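Local coordinates for protein Cif (Cell cycle inhibiting factor) (Escherichia coli, PDB 3EFY) that deamidates a glutamine side chain of host NEDD8, thereby shutting down cullin-RING ubiquitin ligases and stalling the host cell cycle, at residues V70-G75 with R80-Y85; F120-Q125 with L130-T135; D25-C30 with Q162-D167; R58-D61 with H66-I69. One frame throughout, in Å; residues are numbered along the deposited sequence.

Overall arrangement
Three of the four contacts belong to one antiparallel sheet. Strand 66-72 pairs with 54-61 in contact 4 and with 81-85 in contact 1, so these two hairpins share a strand; their centres lie about 14 Å apart, and Y85 O accepts from I69 N. Strand 159-166 flanks 54-61 on its far side, and contact 3 lays loop 25-30 over it. The centres of contacts 2 and 3 are about 28 Å apart, on opposite sides of the chain's centre. F120 of the contact 2 helix packs on Y68 and V59 of contact 4. That contact holds H66, which with C10 and Q86 probably forms the catalytic group of this papain-like domain.

Contact 1. Residues V70-G75 with R80-Y85; sequences VDIPKG and RPAFLY
R80 plugs its flat guanidinium into the bend that V70-G75 makes after its strand ends. The hollow fits it on three sides: G75 O lies over one face, 3.3 Å from CZ, the I72 CG2 methyl sits over the opposite face, and P73 O meets the edge. With CG anti to the backbone N (chi1 -165°) and the chain stretched out to NE, the arginine reaches P73 O side-on, donating from NH2 at 2.9 Å and from NE at 3.2 Å. Both donors converge on that one oxygen, which also takes a hydrogen from a water; the same water donates to P81 O and so ties the two strand ends together.

Along the strands the bumps are smaller. V70 CG1 rests against A82 CB at 3.8 Å, with I72 CG1 a little farther from the same methyl. The P73 ring crosses F83 at about a right angle, its CG meeting the rim of the ring 3.9 Å from CE2. In the backbone, D71 and F83 form a hydrogen-bonded antiparallel pair, D71 N to F83 O being nearly straight at 173°. On the F83 side of the sheet the Y85 hydroxyl donates to D71 OD2 at 2.6 Å, reaching the anti side of the carboxylate. The other oxygen, OD1, is bonded to Y166 OH, so tyrosines hold both ends of the group.

This beta hairpin is sandwiched: helix 10-22 packs on D71 and Y85 through F21 and I17, helix 113-124 backs I72 and L84, and strands 54-61 and 111-112 continue the sheet on either side.

Contact 2. Residues F120-Q125 with L130-T135; sequences FSCMSQ and LEQIAT
The flat amide of Q132 turns its OE1 and NE2 end toward C122, across the gap of an alpha-alpha hairpin made by helices 113-124 and 130-137. OE1 lies 3.7 Å from C122 CB and 3.9 Å from C122 SG, while NE2 stays slightly farther from the sulfur. Nothing from F120-Q125 is stacked over either face of this amide; the cysteine sits beyond its polar end. The reach comes from the glutamine: CG stands anti to the backbone N (chi1 176°) and the chain runs on extended, so the amide arrives well forward of its own helix. NE2 makes a weak hydrogen bond to N118 OD1, one turn earlier in the facing helix.

The helices run in opposite senses and are rather far apart here, C122 and Q132 having their CA atoms 9.6 Å from each other. The two segments bury 118 Å² between them, and the span is crossed by the ends of Q132, M123 and I133, with C122 meeting the first. F120 faces elsewhere, into an aromatic cluster where its ring makes edge-to-face pairs with F159 and F161. At the start of the second helix, D129 OD1 accepts from Q132 N, and Y119 of the first helix packs on both Q132 and I133. The apolar half of the contact is a crossing of two side chains at about a right angle: M123, bent at its second and third torsions, brings its CE methyl to 4.2 Å from I133 CD1.

Contact 3. Residues D25-C30 with Q162-D167; sequences DGFSYC and QLFEYD
Y29 and F27 reach from loop 25-30 down to F164 and Q162 on strand 159-166, and the contact is made entirely by side chains. Its polar part is a single hydrogen bond: Y29 OH donates to Q162 OE1 at 2.6 Å. The hydroxyl meets the oxygen from a direction tilted 31° from the carbonyl plane, and ring and amide planes are themselves turned well away from each other. Q162 is extended beyond CG, and its amide is held at both ends, since NE2 donates to F31 O a little farther along the same loop. That pair of bonds fixes which way round the amide sits.

The aromatic part centres on F164. Y29 stands with CG anti to its backbone N (chi1 173°), which carries the ring toward the strand; its CD1-CE1 edge faces the F164 ring. This is an offset edge-to-face pair, with centroids 5.8 Å apart and planes at 71°; Y29 CE1 comes within 3.9 Å of F164 CE1. On the same side of the F164 plane but by its other edge atom, F27 CZ comes to 4.0 Å from F164 CE2, the two side chains crossing obliquely. M18 and L22 of helix 10-22 pack against the same group of rings, and R58 lies beside Y29 and Q162.

Across the subunit interface, S28 OG bonds to Y29 O of the second subunit, and Y29 O to its S28 OG, so the same loop also takes part in the interface with that subunit. The whole is a loop packed over the outermost strand of an antiparallel sheet, away from the catalytic site.

Contact 4. Residues R58-D61 with H66-I69; sequences RVND and HAYI
Y68 lays its ring over V59 on the neighbouring strand and ends at D61. At CB the torsion (chi1 46°) puts CG between the backbone N and the carbonyl carbon, folding the ring back across strand 54-61; CB itself packs against Y85 O. Further out, CD1 and CE1 pass V59, with CE1 3.6 Å from V59 CB. This is a CH-pi contact, the CB lying over the ring face 3.9 Å from its centroid. CE2, across the ring, meets D61 CB at 3.7 Å, and CZ touches V59 CG1 at 3.5 Å. The hydroxyl then donates to D61 OD2 at 2.7 Å, on the anti side of the carboxylate. D61 OD2 is also bonded to Y119 OH, while L64 N holds OD1.

Underneath, V59-Y68 and D61-H66 are hydrogen-bonded antiparallel pairs, V59 N to Y68 O being the straightest of the four bonds at 169°. The second pair places H66 at the strand's start, where its NE2 bonds to Q86 OE1 and its ring lies near C10, the probable catalytic partners.

Helix 113-124 covers Y68 and V59 through Y119 and F120; helix 10-22 packs on R58 and I69 from the other face, with N15 holding R58 NE, and strands 159-166 and 81-85 flank the hairpin.

Contact 1. Residues V70-G75 with R80-Y85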
loop_
_atom_site.group_PDB
_atom_site.type_symbol
_atom_site.label_atom_id
_atom_site.label_comp_id
_atom_site.label_asym_id
_atom_site.label_seq_id
_atom_site.Cartn_x
_atom_site.Cartn_y
_atom_site.Cartn_z
ATOM N N VAL A 70 -4.695 -11.122 12.934
ATOM C CA VAL A 70 -4.502 -11.069 14.388
ATOM C C VAL A 70 -3.163 -10.377 14.620
ATOM O O VAL A 70 -2.127 -10.793 14.069
ATOM C CB VAL A 70 -4.518 -12.417 14.987
ATOM C CG1 VAL A 70 -4.274 -12.322 16.533
ATOM C CG2 VAL A 70 -5.854 -13.117 14.725
ATOM N N ASP A 71 -3.238 -9.262 15.343
ATOM C CA ASP A 71 -2.083 -8.392 15.645
ATOM C C ASP A 71 -1.697 -8.784 17.089
ATOM O O ASP A 71 -2.540 -8.669 18.015
ATOM C CB ASP A 71 -2.516 -6.941 15.482
ATOM C CG ASP A 71 -1.459 -5.908 15.896
ATOM O OD1 ASP A 71 -0.365 -6.307 16.350
ATOM O OD2 ASP A 71 -1.730 -4.688 15.740
ATOM N N ILE A 72 -0.428 -9.199 17.268
ATOM C CA ILE A 72 0.120 -9.625 18.537
ATOM C C ILE A 72 1.240 -8.650 18.969
ATOM O O ILE A 72 2.384 -8.834 18.602
ATOM C CB ILE A 72 0.623 -11.063 18.506
ATOM C CG1 ILE A 72 -0.449 -12.041 17.991
ATOM C CG2 ILE A 72 1.089 -11.515 19.921
ATOM C CD1 ILE A 72 0.112 -13.355 17.536
ATOM N N PRO A 73 0.894 -7.613 19.744
ATOM C CA PRO A 73 1.958 -6.693 20.161
ATOM C C PRO A 73 2.964 -7.349 21.110
ATOM O O PRO A 73 2.744 -8.452 21.616
ATOM C CB PRO A 73 1.202 -5.596 20.896
ATOM C CG PRO A 73 -0.181 -5.621 20.251
ATOM C CD PRO A 73 -0.444 -7.057 20.074
ATOM N N LYS A 74 4.061 -6.625 21.316
ATOM C CA LYS A 74 4.980 -6.980 22.412
ATOM C C LYS A 74 4.166 -7.188 23.695
ATOM O O LYS A 74 3.292 -6.389 24.047
ATOM C CB LYS A 74 5.990 -5.853 22.622
ATOM C CG LYS A 74 6.916 -5.649 21.454
ATOM C CD LYS A 74 7.949 -4.569 21.707
ATOM C CE LYS A 74 8.857 -4.416 20.497
ATOM N NZ LYS A 74 9.837 -3.268 20.649
ATOM N N GLY A 75 4.463 -8.256 24.406
ATOM C CA GLY A 75 3.845 -8.546 25.666
ATOM C C GLY A 75 4.171 -9.914 26.217
ATOM O O GLY A 75 4.709 -10.776 25.540
ATOM N N ARG A 80 -1.489 -13.142 26.928
ATOM C CA ARG A 80 -0.996 -12.170 25.986
ATOM C C ARG A 80 -2.141 -11.526 25.203
ATOM O O ARG A 80 -2.983 -12.254 24.689
ATOM C CB ARG A 80 -0.059 -12.833 25.001
ATOM C CG ARG A 80 0.751 -11.831 24.233
ATOM C CD ARG A 80 2.001 -12.400 23.645
ATOM N NE ARG A 80 2.768 -11.433 22.882
ATOM C CZ ARG A 80 4.015 -11.638 22.412
ATOM N NH1 ARG A 80 4.639 -12.783 22.642
ATOM N NH2 ARG A 80 4.611 -10.718 21.716
ATOM N N PRO A 81 -2.178 -10.195 25.124
ATOM C CA PRO A 81 -3.251 -9.551 24.338
ATOM C C PRO A 81 -3.034 -9.634 22.819
ATOM O O PRO A 81 -1.925 -9.837 22.329
ATOM C CB PRO A 81 -3.218 -8.094 24.776
ATOM C CG PRO A 81 -2.185 -8.016 25.870
ATOM C CD PRO A 81 -1.406 -9.237 25.928
ATOM N N ALA A 82 -4.135 -9.493 22.085
ATOM C CA ALA A 82 -4.059 -9.405 20.629
ATOM C C ALA A 82 -5.201 -8.511 20.149
ATOM O O ALA A 82 -6.123 -8.221 20.916
ATOM C CB ALA A 82 -4.176 -10.799 20.041
ATOM N N PHE A 83 -5.174 -8.133 18.868
ATOM C CA PHE A 83 -6.245 -7.373 18.253
ATOM C C PHE A 83 -6.648 -8.137 17.001
ATOM O O PHE A 83 -5.804 -8.737 16.336
ATOM C CB PHE A 83 -5.795 -5.987 17.925
ATOM C CG PHE A 83 -5.429 -5.169 19.161
ATOM C CD1 PHE A 83 -6.366 -4.342 19.749
ATOM C CD2 PHE A 83 -4.159 -5.234 19.697
ATOM C CE1 PHE A 83 -6.048 -3.589 20.877
ATOM C CE2 PHE A 83 -3.835 -4.482 20.852
ATOM C CZ PHE A 83 -4.787 -3.672 21.420
ATOM N N LEU A 84 -7.918 -8.085 16.663
ATOM C CA LEU A 84 -8.437 -8.739 15.437
ATOM C C LEU A 84 -8.960 -7.671 14.486
ATOM O O LEU A 84 -9.764 -6.828 14.864
ATOM C CB LEU A 84 -9.562 -9.685 15.800
ATOM C CG LEU A 84 -9.940 -10.722 14.711
ATOM C CD1 LEU A 84 -10.331 -12.082 15.371
ATOM C CD2 LEU A 84 -11.008 -10.089 13.990
ATOM N N TYR A 85 -8.520 -7.723 13.220
ATOM C CA TYR A 85 -8.915 -6.804 12.181
ATOM C C TYR A 85 -9.547 -7.626 11.026
ATOM O O TYR A 85 -9.029 -8.657 10.629
ATOM C CB TYR A 85 -7.760 -5.970 11.594
ATOM C CG TYR A 85 -6.816 -5.401 12.650
ATOM C CD1 TYR A 85 -7.305 -4.767 13.768
ATOM C CD2 TYR A 85 -5.435 -5.548 12.510
ATOM C CE1 TYR A 85 -6.421 -4.232 14.741
ATOM C CE2 TYR A 85 -4.578 -5.028 13.462
ATOM C CZ TYR A 85 -5.085 -4.409 14.582
ATOM O OH TYR A 85 -4.221 -3.918 15.579
HETATM O O HOH W 1 0.460 -8.793 23.078
#

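Contact 2. Residues F120-Q125 with L130-T135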
loop_
_atom_site.group_PDB
_atom_site.type_symbol
_atom_site.label_atom_id
_atom_site.label_comp_id
_atom_site.label_asym_id
_atom_site.label_seq_id
_atom_site.Cartn_x
_atom_site.Cartn_y
_atom_site.Cartn_z
ATOM N N PHE A 120 -9.408 -21.548 17.033
ATOM C CA PHE A 120 -8.777 -22.311 15.957
ATOM C C PHE A 120 -8.819 -23.807 16.278
ATOM O O PHE A 120 -9.139 -24.658 15.425
ATOM C CB PHE A 120 -7.288 -21.929 15.764
ATOM C CG PHE A 120 -7.025 -20.496 15.367
ATOM C CD1 PHE A 120 -7.891 -19.760 14.622
ATOM C CD2 PHE A 120 -5.821 -19.914 15.724
ATOM C CE1 PHE A 120 -7.606 -18.474 14.307
ATOM C CE2 PHE A 120 -5.519 -18.665 15.385
ATOM C CZ PHE A 120 -6.393 -17.916 14.683
ATOM N N SER A 121 -8.492 -24.120 17.526
ATOM C CA SER A 121 -8.449 -25.509 17.955
ATOM C C SER A 121 -9.831 -26.175 17.855
ATOM O O SER A 121 -9.961 -27.250 17.295
ATOM C CB SER A 121 -7.900 -25.617 19.375
ATOM O OG SER A 121 -7.777 -26.996 19.683
ATOM N N CYS A 122 -10.850 -25.509 18.364
ATOM C CA CYS A 122 -12.228 -26.027 18.279
ATOM C C CYS A 122 -12.699 -26.201 16.835
ATOM O O CYS A 122 -13.187 -27.261 16.468
ATOM C CB CYS A 122 -13.195 -25.109 19.015
ATOM S SG CYS A 122 -12.974 -25.089 20.789
ATOM N N MET A 123 -12.537 -25.176 15.995
ATOM C CA MET A 123 -12.981 -25.255 14.611
ATOM C C MET A 123 -12.233 -26.335 13.832
ATOM O O MET A 123 -12.812 -27.029 12.993
ATOM C CB MET A 123 -12.858 -23.878 13.940
ATOM C CG MET A 123 -13.306 -23.764 12.529
ATOM S SD MET A 123 -15.125 -23.965 12.410
ATOM C CE MET A 123 -15.570 -23.271 13.961
ATOM N N SER A 124 -10.952 -26.524 14.123
ATOM C CA SER A 124 -10.164 -27.534 13.412
ATOM C C SER A 124 -10.641 -28.956 13.723
ATOM O O SER A 124 -10.406 -29.847 12.941
ATOM C CB SER A 124 -8.666 -27.411 13.719
ATOM O OG SER A 124 -8.410 -27.597 15.075
ATOM N N GLN A 125 -11.330 -29.126 14.838
ATOM C CA GLN A 125 -11.881 -30.407 15.271
ATOM C C GLN A 125 -13.395 -30.492 15.018
ATOM O O GLN A 125 -14.066 -31.383 15.563
ATOM C CB GLN A 125 -11.630 -30.577 16.751
ATOM C CG GLN A 125 -10.170 -30.731 17.125
ATOM C CD GLN A 125 -9.970 -30.713 18.604
ATOM O OE1 GLN A 125 -9.591 -29.692 19.181
ATOM N NE2 GLN A 125 -10.242 -31.838 19.248
ATOM N N LEU A 130 -21.204 -21.468 18.395
ATOM C CA LEU A 130 -21.699 -20.227 17.809
ATOM C C LEU A 130 -21.520 -19.015 18.713
ATOM O O LEU A 130 -21.300 -17.894 18.223
ATOM C CB LEU A 130 -23.166 -20.344 17.381
ATOM C CG LEU A 130 -23.505 -21.114 16.109
ATOM C CD1 LEU A 130 -25.030 -21.109 15.942
ATOM C CD2 LEU A 130 -22.811 -20.532 14.852
ATOM N N GLU A 131 -21.593 -19.209 20.035
ATOM C CA GLU A 131 -21.357 -18.110 20.931
ATOM C C GLU A 131 -19.898 -17.662 20.803
ATOM O O GLU A 131 -19.640 -16.477 20.817
ATOM C CB GLU A 131 -21.695 -18.454 22.387
ATOM C CG GLU A 131 -23.190 -18.745 22.624
ATOM C CD GLU A 131 -24.101 -17.517 22.609
ATOM O OE1 GLU A 131 -23.624 -16.370 22.411
ATOM O OE2 GLU A 131 -25.333 -17.709 22.793
ATOM N N GLN A 132 -19.009 -18.636 20.673
ATOM C CA GLN A 132 -17.550 -18.384 20.529
ATOM C C GLN A 132 -17.305 -17.547 19.249
ATOM O O GLN A 132 -16.629 -16.534 19.263
ATOM C CB GLN A 132 -16.832 -19.705 20.477
ATOM C CG GLN A 132 -15.366 -19.618 20.233
ATOM C CD GLN A 132 -14.680 -20.962 20.312
ATOM O OE1 GLN A 132 -15.056 -21.944 19.641
ATOM N NE2 GLN A 132 -13.645 -21.013 21.139
ATOM N N ILE A 133 -17.940 -17.955 18.159
ATOM C CA ILE A 133 -17.791 -17.257 16.859
ATOM C C ILE A 133 -18.364 -15.859 16.915
ATOM O O ILE A 133 -17.750 -14.892 16.482
ATOM C CB ILE A 133 -18.431 -18.087 15.706
ATOM C CG1 ILE A 133 -17.710 -19.398 15.499
ATOM C CG2 ILE A 133 -18.484 -17.284 14.365
ATOM C CD1 ILE A 133 -18.451 -20.341 14.566
ATOM N N ALA A 134 -19.562 -15.697 17.490
ATOM C CA ALA A 134 -20.118 -14.356 17.625
ATOM C C ALA A 134 -19.310 -13.432 18.479
ATOM O O ALA A 134 -19.150 -12.252 18.157
ATOM C CB ALA A 134 -21.547 -14.408 18.173
ATOM N N THR A 135 -18.777 -13.946 19.582
ATOM C CA THR A 135 -17.955 -13.142 20.491
ATOM C C THR A 135 -16.698 -12.601 19.809
ATOM O O THR A 135 -16.336 -11.462 19.985
ATOM C CB THR A 135 -17.579 -13.901 21.743
ATOM O OG1 THR A 135 -18.783 -14.122 22.512
ATOM C CG2 THR A 135 -16.623 -13.101 22.602
#

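Contact 3. Residues D25-C30 with Q162-D167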
loop_
_atom_site.group_PDB
_atom_site.type_symbol
_atom_site.label_atom_id
_atom_site.label_comp_id
_atom_site.label_asym_id
_atom_site.label_seq_id
_atom_site.Cartn_x
_atom_site.Cartn_y
_atom_site.Cartn_z
ATOM N N ASP A 25 11.323 -0.292 2.611
ATOM C CA ASP A 25 12.351 -0.315 1.592
ATOM C C ASP A 25 12.907 -1.719 1.471
ATOM O O ASP A 25 13.325 -2.342 2.483
ATOM C CB ASP A 25 13.459 0.675 1.954
ATOM C CG ASP A 25 13.044 2.124 1.814
ATOM O OD1 ASP A 25 12.092 2.490 1.062
ATOM O OD2 ASP A 25 13.718 2.957 2.472
ATOM N N GLY A 26 12.861 -2.281 0.265
ATOM C CA GLY A 26 13.362 -3.639 0.051
ATOM C C GLY A 26 12.468 -4.826 0.410
ATOM O O GLY A 26 12.844 -5.968 0.218
ATOM N N PHE A 27 11.244 -4.578 0.887
ATOM C CA PHE A 27 10.304 -5.663 1.120
ATOM C C PHE A 27 8.895 -5.213 0.767
ATOM O O PHE A 27 8.371 -4.214 1.306
ATOM C CB PHE A 27 10.285 -6.177 2.563
ATOM C CG PHE A 27 9.329 -7.294 2.751
ATOM C CD1 PHE A 27 9.629 -8.566 2.277
ATOM C CD2 PHE A 27 8.092 -7.095 3.324
ATOM C CE1 PHE A 27 8.730 -9.613 2.411
ATOM C CE2 PHE A 27 7.191 -8.137 3.456
ATOM C CZ PHE A 27 7.509 -9.414 2.989
ATOM N N SER A 28 8.284 -5.970 -0.134
ATOM C CA SER A 28 6.871 -5.792 -0.446
ATOM C C SER A 28 6.158 -7.139 -0.286
ATOM O O SER A 28 6.449 -8.112 -0.977
ATOM C CB SER A 28 6.640 -5.257 -1.869
ATOM O OG SER A 28 7.193 -3.968 -1.984
ATOM N N TYR A 29 5.216 -7.171 0.633
ATOM C CA TYR A 29 4.392 -8.335 0.899
ATOM C C TYR A 29 3.587 -8.714 -0.354
ATOM O O TYR A 29 3.027 -7.850 -1.002
ATOM C CB TYR A 29 3.413 -8.009 2.047
ATOM C CG TYR A 29 2.381 -9.066 2.338
ATOM C CD1 TYR A 29 2.686 -10.163 3.148
ATOM C CD2 TYR A 29 1.132 -9.023 1.752
ATOM C CE1 TYR A 29 1.731 -11.147 3.406
ATOM C CE2 TYR A 29 0.214 -10.024 1.980
ATOM C CZ TYR A 29 0.520 -11.071 2.793
ATOM O OH TYR A 29 -0.401 -12.059 3.046
ATOM N N CYS A 30 3.545 -10.010 -0.658
ATOM C CA CYS A 30 2.763 -10.510 -1.753
ATOM C C CYS A 30 2.144 -11.856 -1.319
ATOM O O CYS A 30 2.799 -12.887 -1.309
ATOM C CB CYS A 30 3.643 -10.648 -2.986
ATOM S SG CYS A 30 2.726 -11.220 -4.425
ATOM N N GLN A 162 -0.158 -17.100 7.787
ATOM C CA GLN A 162 1.143 -16.452 7.503
ATOM C C GLN A 162 1.499 -15.615 8.721
ATOM O O GLN A 162 0.636 -14.891 9.261
ATOM C CB GLN A 162 1.093 -15.566 6.274
ATOM C CG GLN A 162 0.697 -16.350 5.011
ATOM C CD GLN A 162 0.598 -15.485 3.782
ATOM O OE1 GLN A 162 0.795 -14.258 3.838
ATOM N NE2 GLN A 162 0.326 -16.121 2.632
ATOM N N LEU A 163 2.749 -15.755 9.193
ATOM C CA LEU A 163 3.167 -15.098 10.433
ATOM C C LEU A 163 4.438 -14.280 10.174
ATOM O O LEU A 163 5.448 -14.846 9.689
ATOM C CB LEU A 163 3.445 -16.128 11.487
ATOM C CG LEU A 163 3.914 -15.693 12.854
ATOM C CD1 LEU A 163 2.886 -14.744 13.528
ATOM C CD2 LEU A 163 4.173 -16.953 13.713
ATOM N N PHE A 164 4.409 -13.015 10.499
ATOM C CA PHE A 164 5.536 -12.123 10.300
ATOM C C PHE A 164 5.811 -11.259 11.529
ATOM O O PHE A 164 4.878 -10.749 12.164
ATOM C CB PHE A 164 5.289 -11.151 9.145
ATOM C CG PHE A 164 5.239 -11.763 7.773
ATOM C CD1 PHE A 164 4.087 -12.364 7.311
ATOM C CD2 PHE A 164 6.311 -11.640 6.904
ATOM C CE1 PHE A 164 4.008 -12.860 6.004
ATOM C CE2 PHE A 164 6.221 -12.139 5.586
ATOM C CZ PHE A 164 5.045 -12.753 5.166
ATOM N N GLU A 165 7.095 -10.996 11.840
ATOM C CA GLU A 165 7.417 -9.932 12.765
ATOM C C GLU A 165 7.182 -8.570 12.136
ATOM O O GLU A 165 7.409 -8.404 10.932
ATOM C CB GLU A 165 8.894 -10.083 13.200
ATOM C CG GLU A 165 9.288 -9.075 14.264
ATOM C CD GLU A 165 10.756 -9.141 14.709
ATOM O OE1 GLU A 165 11.466 -10.134 14.340
ATOM O OE2 GLU A 165 11.147 -8.167 15.440
ATOM N N TYR A 166 6.707 -7.590 12.905
ATOM C CA TYR A 166 6.632 -6.239 12.414
ATOM C C TYR A 166 7.244 -5.249 13.393
ATOM O O TYR A 166 7.382 -5.576 14.578
ATOM C CB TYR A 166 5.186 -5.846 12.109
ATOM C CG TYR A 166 4.270 -5.561 13.287
ATOM C CD1 TYR A 166 4.175 -4.270 13.848
ATOM C CD2 TYR A 166 3.484 -6.557 13.835
ATOM C CE1 TYR A 166 3.334 -4.008 14.867
ATOM C CE2 TYR A 166 2.626 -6.299 14.870
ATOM C CZ TYR A 166 2.534 -5.014 15.397
ATOM O OH TYR A 166 1.663 -4.696 16.436
ATOM N N ASP A 167 7.570 -4.080 12.859
ATOM C CA ASP A 167 8.103 -2.936 13.622
ATOM C C ASP A 167 7.038 -1.878 13.702
ATOM O O ASP A 167 6.486 -1.478 12.677
ATOM C CB ASP A 167 9.295 -2.380 12.891
ATOM C CG ASP A 167 10.424 -3.341 12.829
ATOM O OD1 ASP A 167 10.714 -3.981 13.863
ATOM O OD2 ASP A 167 11.046 -3.436 11.750
#

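Contact 4. Residues R58-D61 with H66-I69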
loop_
_atom_site.group_PDB
_atom_site.type_symbol
_atom_site.label_atom_id
_atom_site.label_comp_id
_atom_site.label_asym_id
_atom_site.label_seq_id
_atom_site.Cartn_x
_atom_site.Cartn_y
_atom_site.Cartn_z
ATOM N N ARG A 58 -1.748 -13.533 9.501
ATOM C CA ARG A 58 -2.845 -13.580 8.518
ATOM C C ARG A 58 -3.499 -14.943 8.568
ATOM O O ARG A 58 -2.818 -15.964 8.477
ATOM C CB ARG A 58 -2.343 -13.310 7.094
ATOM C CG ARG A 58 -3.510 -13.142 6.125
ATOM C CD ARG A 58 -3.013 -13.270 4.711
ATOM N NE ARG A 58 -4.042 -12.965 3.711
ATOM C CZ ARG A 58 -5.089 -13.734 3.414
ATOM N NH1 ARG A 58 -5.308 -14.869 4.053
ATOM N NH2 ARG A 58 -5.946 -13.344 2.470
ATOM N N VAL A 59 -4.813 -14.977 8.799
ATOM C CA VAL A 59 -5.569 -16.188 8.901
ATOM C C VAL A 59 -6.479 -16.418 7.702
ATOM O O VAL A 59 -7.318 -15.585 7.394
ATOM C CB VAL A 59 -6.511 -16.180 10.144
ATOM C CG1 VAL A 59 -7.168 -17.550 10.315
ATOM C CG2 VAL A 59 -5.693 -15.747 11.418
ATOM N N ASN A 60 -6.312 -17.569 7.078
ATOM C CA ASN A 60 -7.210 -18.044 5.995
ATOM C C ASN A 60 -8.004 -19.174 6.636
ATOM O O ASN A 60 -7.489 -20.273 6.878
ATOM C CB ASN A 60 -6.346 -18.509 4.807
ATOM C CG ASN A 60 -6.894 -18.136 3.467
ATOM O OD1 ASN A 60 -6.858 -19.014 2.562
ATOM N ND2 ASN A 60 -7.325 -16.881 3.234
ATOM N N ASP A 61 -9.229 -18.848 7.057
ATOM C CA ASP A 61 -10.079 -19.739 7.807
ATOM C C ASP A 61 -11.084 -20.395 6.861
ATOM O O ASP A 61 -12.112 -19.835 6.559
ATOM C CB ASP A 61 -10.750 -18.903 8.913
ATOM C CG ASP A 61 -11.570 -19.686 9.904
ATOM O OD1 ASP A 61 -12.031 -20.802 9.611
ATOM O OD2 ASP A 61 -11.778 -19.106 11.025
ATOM N N HIS A 66 -13.527 -17.382 5.736
ATOM C CA HIS A 66 -13.289 -16.023 6.093
ATOM C C HIS A 66 -11.758 -15.817 6.268
ATOM O O HIS A 66 -11.065 -16.773 6.523
ATOM C CB HIS A 66 -14.003 -15.788 7.422
ATOM C CG HIS A 66 -13.992 -14.370 7.852
ATOM N ND1 HIS A 66 -14.072 -13.337 6.945
ATOM C CD2 HIS A 66 -13.933 -13.796 9.086
ATOM C CE1 HIS A 66 -13.983 -12.198 7.605
ATOM N NE2 HIS A 66 -13.955 -12.444 8.904
ATOM N N ALA A 67 -11.277 -14.641 5.947
ATOM C CA ALA A 67 -9.873 -14.267 6.218
ATOM C C ALA A 67 -9.813 -13.032 7.099
ATOM O O ALA A 67 -10.668 -12.150 7.030
ATOM C CB ALA A 67 -9.122 -14.004 4.899
ATOM N N TYR A 68 -8.755 -12.918 7.915
ATOM C CA TYR A 68 -8.682 -11.838 8.893
ATOM C C TYR A 68 -7.267 -11.771 9.482
ATOM O O TYR A 68 -6.480 -12.675 9.247
ATOM C CB TYR A 68 -9.744 -12.019 10.004
ATOM C CG TYR A 68 -9.862 -13.373 10.572
ATOM C CD1 TYR A 68 -9.116 -13.766 11.690
ATOM C CD2 TYR A 68 -10.675 -14.379 10.000
ATOM C CE1 TYR A 68 -9.244 -15.047 12.231
ATOM C CE2 TYR A 68 -10.742 -15.617 10.503
ATOM C CZ TYR A 68 -10.025 -15.997 11.617
ATOM O OH TYR A 68 -10.166 -17.278 12.117
ATOM N N ILE A 69 -6.995 -10.718 10.240
ATOM C CA ILE A 69 -5.630 -10.436 10.780
ATOM C C ILE A 69 -5.688 -10.487 12.301
ATOM O O ILE A 69 -6.601 -9.908 12.893
ATOM C CB ILE A 69 -5.158 -9.084 10.360
ATOM C CG1 ILE A 69 -5.114 -8.888 8.823
ATOM C CG2 ILE A 69 -3.755 -8.823 10.956
ATOM C CD1 ILE A 69 -4.297 -9.942 8.103
#